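Local coordinates for dihydropteroate synthase (Clostridioides difficile, PDB 6PZ2), which probably catalyses the joining of a dihydropterin pyrophosphate to p-aminobenzoate, giving dihydropteroate, a step of folate synthesis, at residues P77-K80 / K81-E85; E151-K154 / D155-V159. All coordinates share one frame; numbering follows the deposited sequence.

Contact 1: P77-K80 / K81-E85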
loop_
_atom_site.group_PDB
_atom_site.type_symbol
_atom_site.label_atom_id
_atom_site.label_comp_id
_atom_site.label_asym_id
_atom_site.label_seq_id
_atom_site.Cartn_x
_atom_site.Cartn_y
_atom_site.Cartn_z
ATOM N N PRO A 77 8.458 -14.821 31.783
ATOM C CA PRO A 77 7.094 -14.647 32.285
ATOM C C PRO A 77 6.061 -14.287 31.208
ATOM O O PRO A 77 4.902 -14.681 31.305
ATOM C CB PRO A 77 7.141 -13.501 33.307
ATOM C CG PRO A 77 8.595 -13.035 33.354
ATOM C CD PRO A 77 9.365 -13.766 32.276
ATOM N N VAL A 78 6.485 -13.578 30.167
ATOM C CA VAL A 78 5.549 -13.230 29.095
ATOM C C VAL A 78 5.205 -14.477 28.284
ATOM O O VAL A 78 4.028 -14.657 27.946
ATOM C CB VAL A 78 6.091 -12.110 28.189
ATOM C CG1 VAL A 78 5.116 -11.777 27.076
ATOM C CG2 VAL A 78 6.459 -10.876 28.995
ATOM N N ILE A 79 6.212 -15.303 27.978
ATOM C CA ILE A 79 5.963 -16.551 27.239
ATOM C C ILE A 79 4.993 -17.435 28.029
ATOM O O ILE A 79 4.073 -18.001 27.444
ATOM C CB ILE A 79 7.266 -17.308 26.946
ATOM C CG1 ILE A 79 8.146 -16.553 25.959
ATOM C CG2 ILE A 79 6.959 -18.719 26.461
ATOM C CD1 ILE A 79 9.537 -17.097 25.889
ATOM N N LYS A 80 5.196 -17.533 29.345
ATOM C CA LYS A 80 4.327 -18.411 30.132
ATOM C C LYS A 80 2.883 -17.918 30.040
ATOM O O LYS A 80 2.018 -18.731 29.758
ATOM C CB LYS A 80 4.765 -18.547 31.597
ATOM C CG LYS A 80 5.553 -19.819 31.876
ATOM C CD LYS A 80 5.597 -20.255 33.324
ATOM C CE LYS A 80 4.541 -21.265 33.719
ATOM N NZ LYS A 80 3.375 -20.583 34.332
ATOM N N LYS A 81 2.636 -16.622 30.245
ATOM C CA LYS A 81 1.262 -16.124 30.178
ATOM C C LYS A 81 0.706 -16.232 28.759
ATOM O O LYS A 81 -0.451 -16.618 28.600
ATOM C CB LYS A 81 1.126 -14.677 30.646
ATOM C CG LYS A 81 1.014 -14.526 32.148
ATOM C CD LYS A 81 -0.098 -13.621 32.594
ATOM C CE LYS A 81 -0.344 -13.795 34.076
ATOM N NZ LYS A 81 -0.681 -12.505 34.719
ATOM N N LEU A 82 1.509 -15.937 27.744
ATOM C CA LEU A 82 1.001 -16.066 26.384
ATOM C C LEU A 82 0.501 -17.495 26.132
ATOM O O LEU A 82 -0.527 -17.704 25.511
ATOM C CB LEU A 82 2.115 -15.742 25.386
ATOM C CG LEU A 82 2.491 -14.271 25.270
ATOM C CD1 LEU A 82 3.702 -14.111 24.371
ATOM C CD2 LEU A 82 1.326 -13.465 24.739
ATOM N N LYS A 83 1.311 -18.460 26.536
ATOM C CA LYS A 83 1.065 -19.869 26.269
ATOM C C LYS A 83 -0.201 -20.339 26.992
ATOM O O LYS A 83 -0.918 -21.154 26.440
ATOM C CB LYS A 83 2.262 -20.714 26.712
ATOM C CG LYS A 83 3.468 -20.645 25.784
ATOM C CD LYS A 83 3.181 -21.155 24.387
ATOM C CE LYS A 83 2.411 -22.459 24.408
ATOM N NZ LYS A 83 2.732 -23.280 23.221
ATOM N N GLN A 84 -0.492 -19.832 28.186
ATOM C CA GLN A 84 -1.721 -20.244 28.852
ATOM C C GLN A 84 -2.903 -19.348 28.461
ATOM O O GLN A 84 -3.994 -19.889 28.377
ATOM C CB GLN A 84 -1.551 -20.337 30.372
ATOM C CG GLN A 84 -1.250 -19.024 31.082
ATOM C CD GLN A 84 -0.341 -19.182 32.286
ATOM O OE1 GLN A 84 0.120 -20.277 32.615
ATOM N NE2 GLN A 84 -0.050 -18.072 32.953
ATOM N N GLU A 85 -2.739 -18.044 28.202
ATOM C CA GLU A 85 -3.903 -17.151 28.050
ATOM C C GLU A 85 -4.284 -16.940 26.580
ATOM O O GLU A 85 -5.286 -16.311 26.330
ATOM C CB GLU A 85 -3.667 -15.786 28.700
ATOM C CG GLU A 85 -3.476 -15.897 30.198
ATOM C CD GLU A 85 -3.637 -14.635 31.027
ATOM O OE1 GLU A 85 -4.264 -13.672 30.543
ATOM O OE2 GLU A 85 -3.134 -14.623 32.173
#
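Helix 68-85, the helical arm of the beta-alpha-beta unit that runs from strand 51-55 to strand 90-93, ends in the two turns where Val78 meets Leu82 and Ile79 meets Lys83. The backbone supplies four consecutive i to i+4 hydrogen bonds, from Lys81 N to Pro77 O through to Gln84 N to Lys80 O. The shortest joins Leu82 N to Val78 O at 2.8 Å with an N-H...O angle of 164°. The first is longer, Lys81 N to Pro77 O at 3.2 Å, its donor tilted 30° from the carbonyl plane; proline has no N-H to bond to the preceding turn, and the helix is kinked there.

Val78 and Leu82 lie side by side and point the same way. Val78 CG1, set anti to the backbone N (chi1 179°), touches Leu82 CD1 at 3.8 Å, while Leu82 CG sits 3.1 Å from Val78 O. One residue further along, Ile79 and Lys83 lie side by side in the same way, Ile79 CG2 reaching Lys83 CG at 4.0 Å. Beyond CG the Lys83 chain bends away, and its NZ makes a weak hydrogen bond to Gly107 O. On the outer surface Lys80 and Gln84 cross at a slant, with Lys80 NZ 3.7 Å from Gln84 OE1, too long for a hydrogen bond.

Val78 and Leu82 also pack on helix 33-46, through Leu34 and through Ile38 and Ala41 respectively; Lys81 and Glu85 form salt bridges to Asp35 and Lys42 of that helix. An apolar i, i+4 row turned inward, with lysines and a glutamate at its margins, is typical of the amphipathic outer helices of a TIM barrel.

Contact 2: E151-K154 / D155-V159; sequences ESIK and DFFKV. With SO4 (sulfate ion), chain E.
Ile153 and Phe157, one helical turn apart, lie side by side and point the same way, the CG2 methyl branch of the first against the ring of the second. Ile153 CG2 comes within 3.4 Å of Phe157 CE1 and 3.8 Å of Phe157 CZ, so the contact is concentrated at the far part of the ring. Phe157 CG stands anti to its carbonyl carbon (chi1 -71°), which swings the ring back along the helix. Ile153 O lies over one ring face, 3.5 Å from Phe157 CG, while also accepting the Phe157 N-H at 2.9 Å.

Phe156 departs differently: with chi1 at 176° its ring leads away from residues 151-154, towards Arg118, with which it makes a cation-pi contact, and His138, which it meets edge-to-face. Asp155 turns back over the preceding turn, placing CG 3.3 Å from Glu151 O; its OD2 forms a salt bridge with Lys147.

In the same first turn of the helix, Ser152 OG approaches sulfate O3 at 3.0 Å, but this bond is unsettled because the hydroxyl is also hydrogen-bonded to Asp148 O and has a single proton to give. Lys147 N also binds the ion, probably a crystallisation component. Strand 133-137, helix 149-166 and strand 174-177 together make a right-handed beta-alpha-beta crossover of the barrel, and Ile153 and Phe157 lie on the inward face of its helix.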
loop_
_atom_site.group_PDB
_atom_site.type_symbol
_atom_site.label_atom_id
_atom_site.label_comp_id
_atom_site.label_asym_id
_atom_site.label_seq_id
_atom_site.Cartn_x
_atom_site.Cartn_y
_atom_site.Cartn_z
ATOM N N GLU A 151 23.454 -10.185 -4.469
ATOM C CA GLU A 151 24.321 -11.368 -4.531
ATOM C C GLU A 151 24.903 -11.610 -3.127
ATOM O O GLU A 151 24.932 -12.769 -2.733
ATOM C CB GLU A 151 25.457 -11.244 -5.559
ATOM C CG GLU A 151 25.181 -11.773 -6.968
ATOM C CD GLU A 151 23.818 -12.377 -7.292
ATOM O OE1 GLU A 151 23.639 -13.596 -7.066
ATOM O OE2 GLU A 151 22.935 -11.638 -7.800
ATOM N N SER A 152 25.358 -10.574 -2.399
ATOM C CA SER A 152 25.912 -10.768 -1.051
ATOM C C SER A 152 24.854 -11.387 -0.135
ATOM O O SER A 152 25.173 -12.299 0.613
ATOM C CB SER A 152 26.417 -9.515 -0.410
ATOM O OG SER A 152 27.031 -8.733 -1.405
ATOM N N ILE A 153 23.631 -10.873 -0.217
ATOM C CA ILE A 153 22.580 -11.305 0.672
ATOM C C ILE A 153 22.321 -12.783 0.393
ATOM O O ILE A 153 22.235 -13.595 1.328
ATOM C CB ILE A 153 21.320 -10.425 0.544
ATOM C CG1 ILE A 153 21.551 -9.060 1.192
ATOM C CG2 ILE A 153 20.079 -11.094 1.111
ATOM C CD1 ILE A 153 20.583 -8.011 0.704
ATOM N N LYS A 154 22.278 -13.136 -0.873
ATOM C CA LYS A 154 21.993 -14.532 -1.203
ATOM C C LYS A 154 23.145 -15.451 -0.772
ATOM O O LYS A 154 22.896 -16.588 -0.349
ATOM C CB LYS A 154 21.751 -14.698 -2.703
ATOM C CG LYS A 154 20.377 -14.250 -3.182
ATOM C CD LYS A 154 20.298 -14.309 -4.692
ATOM C CE LYS A 154 18.897 -14.218 -5.249
ATOM N NZ LYS A 154 18.913 -14.477 -6.707
ATOM N N ASP A 155 24.379 -14.986 -0.915
ATOM C CA ASP A 155 25.556 -15.758 -0.489
ATOM C C ASP A 155 25.474 -16.029 1.025
ATOM O O ASP A 155 25.727 -17.149 1.510
ATOM C CB ASP A 155 26.859 -14.994 -0.783
ATOM C CG ASP A 155 27.281 -14.986 -2.250
ATOM O OD1 ASP A 155 26.734 -15.789 -3.022
ATOM O OD2 ASP A 155 28.155 -14.167 -2.619
ATOM N N PHE A 156 25.126 -14.971 1.762
ATOM C CA PHE A 156 24.985 -15.024 3.201
ATOM C C PHE A 156 23.912 -16.048 3.573
ATOM O O PHE A 156 24.149 -16.880 4.439
ATOM C CB PHE A 156 24.631 -13.640 3.734
ATOM C CG PHE A 156 24.350 -13.555 5.209
ATOM C CD1 PHE A 156 25.284 -12.988 6.065
ATOM C CD2 PHE A 156 23.137 -13.990 5.722
ATOM C CE1 PHE A 156 25.018 -12.904 7.421
ATOM C CE2 PHE A 156 22.880 -13.922 7.083
ATOM C CZ PHE A 156 23.817 -13.374 7.930
ATOM N N PHE A 157 22.778 -16.028 2.877
ATOM C CA PHE A 157 21.747 -17.009 3.183
ATOM C C PHE A 157 22.243 -18.436 2.935
ATOM O O PHE A 157 21.867 -19.343 3.661
ATOM C CB PHE A 157 20.475 -16.771 2.368
ATOM C CG PHE A 157 19.699 -15.547 2.774
ATOM C CD1 PHE A 157 18.972 -14.838 1.833
ATOM C CD2 PHE A 157 19.654 -15.136 4.094
ATOM C CE1 PHE A 157 18.228 -13.727 2.195
ATOM C CE2 PHE A 157 18.894 -14.039 4.463
ATOM C CZ PHE A 157 18.189 -13.337 3.515
ATOM N N LYS A 158 23.045 -18.629 1.898
ATOM C CA LYS A 158 23.498 -19.952 1.534
ATOM C C LYS A 158 24.368 -20.521 2.651
ATOM O O LYS A 158 24.229 -21.669 3.037
ATOM C CB LYS A 158 24.346 -19.940 0.261
ATOM C CG LYS A 158 23.726 -20.671 -0.917
ATOM C CD LYS A 158 22.332 -20.189 -1.290
ATOM C CE LYS A 158 21.908 -20.688 -2.655
ATOM N NZ LYS A 158 22.684 -20.005 -3.718
ATOM N N VAL A 159 25.264 -19.696 3.150
ATOM C CA VAL A 159 26.121 -20.121 4.242
ATOM C C VAL A 159 25.301 -20.426 5.510
ATOM O O VAL A 159 25.537 -21.438 6.163
ATOM C CB VAL A 159 27.173 -19.036 4.528
ATOM C CG1 VAL A 159 27.889 -19.307 5.839
ATOM C CG2 VAL A 159 28.148 -18.895 3.364
HETATM S S SO4 E . 30.616 -8.927 -0.164
HETATM O O1 SO4 E . 31.984 -8.759 -0.709
HETATM O O2 SO4 E . 30.711 -8.969 1.312
HETATM O O3 SO4 E . 29.759 -7.757 -0.492
HETATM O O4 SO4 E . 30.067 -10.197 -0.720
#

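Contact 1 and contact 2 lie in separate helices of one TIM-barrel domain, on opposite sides of the chain's centre; their own centres are 36 Å apart, and their nearest atoms about 23 Å, so neither touches the other. Each belongs to a helix connecting two parallel strands of the same sheet, contact 1 following strand 51-55 and contact 2 following strand 133-137. Their relation to bound molecules differs. In contact 2 the Phe157 side chain is about 9 Å from the pteroic acid, too far to touch it. Contact 1 instead has the Val78 side chain about 3 Å from a cyclohexylaminoethane sulfonic acid molecule, probably a crystallisation component.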